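Local structure of dockerin type 1 (Clostridium thermocellum, 4DH2) at residues G8-A12 and D34-D38; M41-N47 and F71-S75. The protein binds a type I cohesin of a cell-surface anchoring protein through its calcium-loaded dockerin domain, the rest of the protein being probably a glycoside hydrolase. The contacts are given in a common frame with arbitrary orientation. Numbering follows the deposited sequence.

Contacts 1 and 2 correspond in the two calcium-binding repeats of the dockerin domain. In each, the start of a calcium loop meets the segment that follows the helix of the same repeat: Val-10 O accepts from Ala-37 N, Val-46 O from Lys-73 N, both at 3.0 Å, and a Phe-Pro pair packs beside each bond. Contact 2 adds Lys-73 NZ, hydrogen-bonded to the end of helix 40-44. Asp-9 and Asn-11 hold one calcium, Asp-45 and Asn-47 the other. In series along the chain and about 12 Å apart between centres, the contacts touch: Gly-8 N approaches Val-43 O at 2.8 Å, probably a hydrogen bond, and Gly-8 CA packs on Val-46 CG1 at 3.9 Å.

Contact 1 (G8-A12 and D34-D38); sequences GDVNA and DFPAD. With CA (calcium ion), chain H.
The first calcium-binding loop of the dockerin domain begins here, with the chain that leaves helix 18-28 closing against it. Both segments lack regular secondary structure. Asp-9 is the centre of an inverse gamma turn (phi/psi -94/79°) and opens a type I beta turn that ends at Ala-12, with Ala-12 N hydrogen-bonded to Asp-9 O at 3.2 Å. The calcium is held by Asp-9 OD1 at 2.4 Å, Asn-11 OD1 at 2.3 Å and a water at 2.4 Å; Asp-13, Val-15 and Asp-20 complete the site, and Asp-9 OD2 accepts from Gly-14 N. The turn leaves Val-10 O facing the other segment, where Ala-37 N donates to it at 3.0 Å with an N-H...O angle of 152°. This is the sole hydrogen bond between the segments, beside the closest CA pair, Asn-11 and Ala-37 (4.8 Å). Val-10, rotamer m, sets CB over one face of the Phe-35 ring (also m), 3.8 Å from the centroid and 16° off the normal, a CH-pi contact. Pro-36 CB lies 4.0 Å from Asn-11 CA, and the methyls of Ala-12 and Ala-37 meet CB to CB at 3.9 Å. Val-10 also rests on Leu-23 of helix 18-28 and Val-43 of helix 40-44, while Phe-35 stacks with Tyr-27, so the contact sits between these two helices.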
loop_
_atom_site.group_PDB
_atom_site.type_symbol
_atom_site.label_atom_id
_atom_site.label_comp_id
_atom_site.label_asym_id
_atom_site.label_seq_id
_atom_site.Cartn_x
_atom_site.Cartn_y
_atom_site.Cartn_z
ATOM N N GLY B 8 8.756 -16.835 -0.364
ATOM C CA GLY B 8 7.663 -15.912 -0.605
ATOM C C GLY B 8 7.550 -15.584 -2.074
ATOM O O GLY B 8 6.542 -15.041 -2.501
ATOM N N ASP B 9 8.582 -15.931 -2.869
ATOM C CA ASP B 9 8.595 -15.548 -4.275
ATOM C C ASP B 9 8.013 -16.675 -5.117
ATOM O O ASP B 9 8.731 -17.485 -5.729
ATOM C CB ASP B 9 10.027 -15.201 -4.731
ATOM C CG ASP B 9 10.099 -14.868 -6.196
ATOM O OD1 ASP B 9 9.062 -14.548 -6.797
ATOM O OD2 ASP B 9 11.211 -14.953 -6.783
ATOM N N VAL B 10 6.690 -16.753 -5.114
ATOM C CA VAL B 10 6.020 -17.901 -5.674
ATOM C C VAL B 10 5.901 -17.886 -7.196
ATOM O O VAL B 10 5.531 -18.893 -7.762
ATOM C CB VAL B 10 4.622 -18.125 -5.030
ATOM C CG1 VAL B 10 4.763 -18.276 -3.511
ATOM C CG2 VAL B 10 3.659 -17.022 -5.398
ATOM N N ASN B 11 6.231 -16.773 -7.861
ATOM C CA ASN B 11 6.307 -16.786 -9.327
ATOM C C ASN B 11 7.748 -16.716 -9.830
ATOM O O ASN B 11 7.973 -16.579 -11.022
ATOM C CB ASN B 11 5.476 -15.670 -9.974
ATOM C CG ASN B 11 5.845 -14.273 -9.501
ATOM O OD1 ASN B 11 6.829 -14.041 -8.786
ATOM N ND2 ASN B 11 5.023 -13.314 -9.906
ATOM N N ALA B 12 8.697 -16.816 -8.904
ATOM C CA ALA B 12 10.121 -16.915 -9.234
ATOM C C ALA B 12 10.576 -15.759 -10.124
ATOM O O ALA B 12 11.284 -15.964 -11.117
ATOM C CB ALA B 12 10.427 -18.294 -9.903
ATOM N N ASP B 34 -1.422 -24.820 -9.030
ATOM C CA ASP B 34 -0.035 -24.766 -8.602
ATOM C C ASP B 34 0.609 -23.393 -8.829
ATOM O O ASP B 34 0.085 -22.579 -9.581
ATOM C CB ASP B 34 0.773 -25.833 -9.334
ATOM C CG ASP B 34 1.843 -26.435 -8.464
ATOM O OD1 ASP B 34 2.283 -25.745 -7.527
ATOM O OD2 ASP B 34 2.228 -27.596 -8.705
ATOM N N PHE B 35 1.724 -23.150 -8.149
ATOM C CA PHE B 35 2.504 -21.921 -8.340
ATOM C C PHE B 35 3.347 -21.994 -9.604
ATOM O O PHE B 35 3.732 -23.082 -10.036
ATOM C CB PHE B 35 3.439 -21.685 -7.156
ATOM C CG PHE B 35 2.745 -21.291 -5.899
ATOM C CD1 PHE B 35 1.820 -20.270 -5.890
ATOM C CD2 PHE B 35 3.038 -21.931 -4.716
ATOM C CE1 PHE B 35 1.196 -19.901 -4.728
ATOM C CE2 PHE B 35 2.413 -21.569 -3.549
ATOM C CZ PHE B 35 1.489 -20.560 -3.553
ATOM N N PRO B 36 3.646 -20.833 -10.207
ATOM C CA PRO B 36 4.589 -20.862 -11.334
ATOM C C PRO B 36 5.990 -21.326 -10.914
ATOM O O PRO B 36 6.683 -21.987 -11.681
ATOM C CB PRO B 36 4.628 -19.404 -11.800
ATOM C CG PRO B 36 3.297 -18.829 -11.373
ATOM C CD PRO B 36 2.956 -19.535 -10.078
ATOM N N ALA B 37 6.409 -20.984 -9.704
ATOM C CA ALA B 37 7.714 -21.416 -9.224
ATOM C C ALA B 37 7.718 -22.934 -9.006
ATOM O O ALA B 37 6.659 -23.555 -8.831
ATOM C CB ALA B 37 8.084 -20.683 -7.939
ATOM N N ASP B 38 8.916 -23.517 -8.999
ATOM C CA ASP B 38 9.099 -24.971 -8.904
ATOM C C ASP B 38 8.665 -25.617 -7.586
ATOM O O ASP B 38 7.755 -26.450 -7.556
ATOM C CB ASP B 38 10.576 -25.328 -9.108
ATOM C CG ASP B 38 10.988 -25.339 -10.569
ATOM O OD1 ASP B 38 10.122 -25.577 -11.439
ATOM O OD2 ASP B 38 12.191 -25.121 -10.836
HETATM CA CA CA H . 7.536 -12.726 -7.055
HETATM O O HOH W 1 6.216 -11.048 -8.190
#

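Contact 2 (M41-N47 and F71-S75); sequences MWVGDVN and FPKNS. With CA (calcium ion), chain I; SO4 (sulfate ion), chain J.
Lys-73 reaches across to the end of helix 40-44, where its NZ donates to two backbone carbonyls, Trp-42 O at 2.7 Å and Asp-45 O at 2.8 Å. Between the backbones, Lys-73 N donates to Val-46 O at 3.0 Å with an N-H...O angle of 163°, and Asn-47 and Pro-72 have the nearest CA atoms (4.8 Å). Asp-45, the first residue to leave helical angles (phi/psi -90/88°), gives OD1 to the calcium at 2.4 Å, while its OD2 accepts from Asn-50 N. The calcium is also held by Asn-47 OD1 at 2.3 Å and by a water at 2.3 Å; Asn-47 ND2 donates to O3 of a sulfate at 3.0 Å, an ion probably from the crystallisation liquor. The Lys-73 side chain, extended except at chi3 (93°), crosses the Trp-42 indole: CE sits over the six-membered ring, 4.1 Å from the centroid, and NZ makes an off-centre cation-pi contact at 4.4 Å. Trp-42 NE1 hydrogen-bonds to Ala-5 O. Packing continues outward with Val-46 CB over the Phe-71 ring, 4.0 Å from its centroid, and Pro-72 CB 3.8 Å from Asn-47 CA. Phe-71 also stacks with Tyr-63 of helix 54-64. With Asp-49, Val-51 and Asp-56 completing the site, this is the second EF-hand-like calcium loop of a type I dockerin, fastened at its start by the chain beyond its helix.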
loop_
_atom_site.group_PDB
_atom_site.type_symbol
_atom_site.label_atom_id
_atom_site.label_comp_id
_atom_site.label_asym_id
_atom_site.label_seq_id
_atom_site.Cartn_x
_atom_site.Cartn_y
_atom_site.Cartn_z
ATOM N N MET B 41 6.627 -25.842 -1.641
ATOM C CA MET B 41 6.825 -25.792 -0.215
ATOM C C MET B 41 7.976 -24.842 0.131
ATOM O O MET B 41 7.909 -24.098 1.106
ATOM C CB MET B 41 7.067 -27.197 0.324
ATOM C CG MET B 41 6.941 -27.290 1.827
ATOM S SD MET B 41 5.282 -26.992 2.523
ATOM C CE MET B 41 4.414 -28.451 1.926
ATOM N N TRP B 42 9.036 -24.835 -0.665
ATOM C CA TRP B 42 10.144 -23.953 -0.334
ATOM C C TRP B 42 9.712 -22.481 -0.447
ATOM O O TRP B 42 9.905 -21.687 0.480
ATOM C CB TRP B 42 11.366 -24.212 -1.213
ATOM C CG TRP B 42 12.412 -23.238 -0.870
ATOM C CD1 TRP B 42 12.799 -22.169 -1.606
ATOM C CD2 TRP B 42 13.172 -23.193 0.348
ATOM N NE1 TRP B 42 13.770 -21.464 -0.939
ATOM C CE2 TRP B 42 14.019 -22.072 0.264
ATOM C CE3 TRP B 42 13.226 -23.999 1.492
ATOM C CZ2 TRP B 42 14.911 -21.730 1.280
ATOM C CZ3 TRP B 42 14.115 -23.660 2.504
ATOM C CH2 TRP B 42 14.947 -22.534 2.388
ATOM N N VAL B 43 9.051 -22.143 -1.545
ATOM C CA VAL B 43 8.651 -20.753 -1.760
ATOM C C VAL B 43 7.392 -20.358 -1.002
ATOM O O VAL B 43 7.237 -19.184 -0.637
ATOM C CB VAL B 43 8.449 -20.437 -3.259
ATOM C CG1 VAL B 43 9.743 -20.690 -4.025
ATOM C CG2 VAL B 43 7.292 -21.266 -3.849
ATOM N N GLY B 44 6.472 -21.296 -0.797
ATOM C CA GLY B 44 5.168 -20.943 -0.245
ATOM C C GLY B 44 5.009 -21.109 1.237
ATOM O O GLY B 44 4.124 -20.478 1.818
ATOM N N ASP B 45 5.798 -21.994 1.859
ATOM C CA ASP B 45 5.713 -22.191 3.304
ATOM C C ASP B 45 6.690 -21.217 3.948
ATOM O O ASP B 45 7.860 -21.558 4.168
ATOM C CB ASP B 45 6.103 -23.613 3.695
ATOM C CG ASP B 45 6.244 -23.792 5.193
ATOM O OD1 ASP B 45 5.586 -23.064 5.941
ATOM O OD2 ASP B 45 7.038 -24.665 5.637
ATOM N N VAL B 46 6.221 -20.008 4.231
ATOM C CA VAL B 46 7.135 -18.938 4.634
ATOM C C VAL B 46 7.433 -18.935 6.128
ATOM O O VAL B 46 8.407 -18.316 6.554
ATOM C CB VAL B 46 6.624 -17.554 4.229
ATOM C CG1 VAL B 46 6.411 -17.471 2.745
ATOM C CG2 VAL B 46 5.344 -17.211 4.964
ATOM N N ASN B 47 6.603 -19.602 6.921
ATOM C CA ASN B 47 6.846 -19.690 8.365
ATOM C C ASN B 47 7.533 -20.998 8.739
ATOM O O ASN B 47 7.944 -21.186 9.881
ATOM C CB ASN B 47 5.576 -19.471 9.199
ATOM C CG ASN B 47 4.576 -20.586 9.051
ATOM O OD1 ASN B 47 4.520 -21.210 8.019
ATOM N ND2 ASN B 47 3.762 -20.810 10.070
ATOM N N PHE B 71 10.569 -13.281 6.554
ATOM C CA PHE B 71 9.722 -14.389 6.978
ATOM C C PHE B 71 10.436 -15.258 8.003
ATOM O O PHE B 71 11.663 -15.320 8.045
ATOM C CB PHE B 71 9.330 -15.227 5.763
ATOM C CG PHE B 71 8.557 -14.454 4.749
ATOM C CD1 PHE B 71 7.291 -13.946 5.072
ATOM C CD2 PHE B 71 9.068 -14.218 3.497
ATOM C CE1 PHE B 71 6.571 -13.198 4.149
ATOM C CE2 PHE B 71 8.342 -13.476 2.567
ATOM C CZ PHE B 71 7.093 -12.971 2.906
ATOM N N PRO B 72 9.665 -15.942 8.833
ATOM C CA PRO B 72 10.284 -16.757 9.879
ATOM C C PRO B 72 11.276 -17.767 9.322
ATOM O O PRO B 72 12.338 -17.953 9.922
ATOM C CB PRO B 72 9.092 -17.445 10.534
ATOM C CG PRO B 72 7.965 -16.481 10.330
ATOM C CD PRO B 72 8.204 -15.825 9.001
ATOM N N LYS B 73 10.960 -18.387 8.187
ATOM C CA LYS B 73 11.872 -19.358 7.596
ATOM C C LYS B 73 12.989 -18.654 6.820
ATOM O O LYS B 73 12.732 -17.673 6.135
ATOM C CB LYS B 73 11.101 -20.279 6.665
ATOM C CG LYS B 73 11.944 -21.330 5.969
ATOM C CD LYS B 73 11.082 -22.324 5.194
ATOM C CE LYS B 73 10.901 -21.890 3.735
ATOM N NZ LYS B 73 10.002 -22.808 2.949
ATOM N N ASN B 74 14.216 -19.166 6.898
ATOM C CA ASN B 74 15.355 -18.517 6.229
ATOM C C ASN B 74 16.154 -19.451 5.316
ATOM O O ASN B 74 16.009 -20.668 5.386
ATOM C CB ASN B 74 16.300 -17.908 7.268
ATOM C CG ASN B 74 15.822 -16.561 7.770
ATOM O OD1 ASN B 74 15.869 -15.565 7.043
ATOM N ND2 ASN B 74 15.364 -16.518 9.015
ATOM N N SER B 75 17.001 -18.873 4.464
ATOM C CA SER B 75 17.894 -19.667 3.616
ATOM C C SER B 75 19.096 -20.169 4.419
ATOM O O SER B 75 19.745 -21.149 4.048
ATOM C CB SER B 75 18.368 -18.847 2.415
ATOM O OG SER B 75 19.136 -17.725 2.821
HETATM CA CA CA I . 3.348 -22.460 6.430
HETATM S S SO4 J . 3.336 -19.279 13.284
HETATM O O1 SO4 J . 2.619 -18.010 13.220
HETATM O O2 SO4 J . 2.428 -20.314 12.793
HETATM O O3 SO4 J . 4.563 -19.214 12.498
HETATM O O4 SO4 J . 3.725 -19.568 14.666
HETATM O O HOH W 2 1.423 -22.392 7.682
#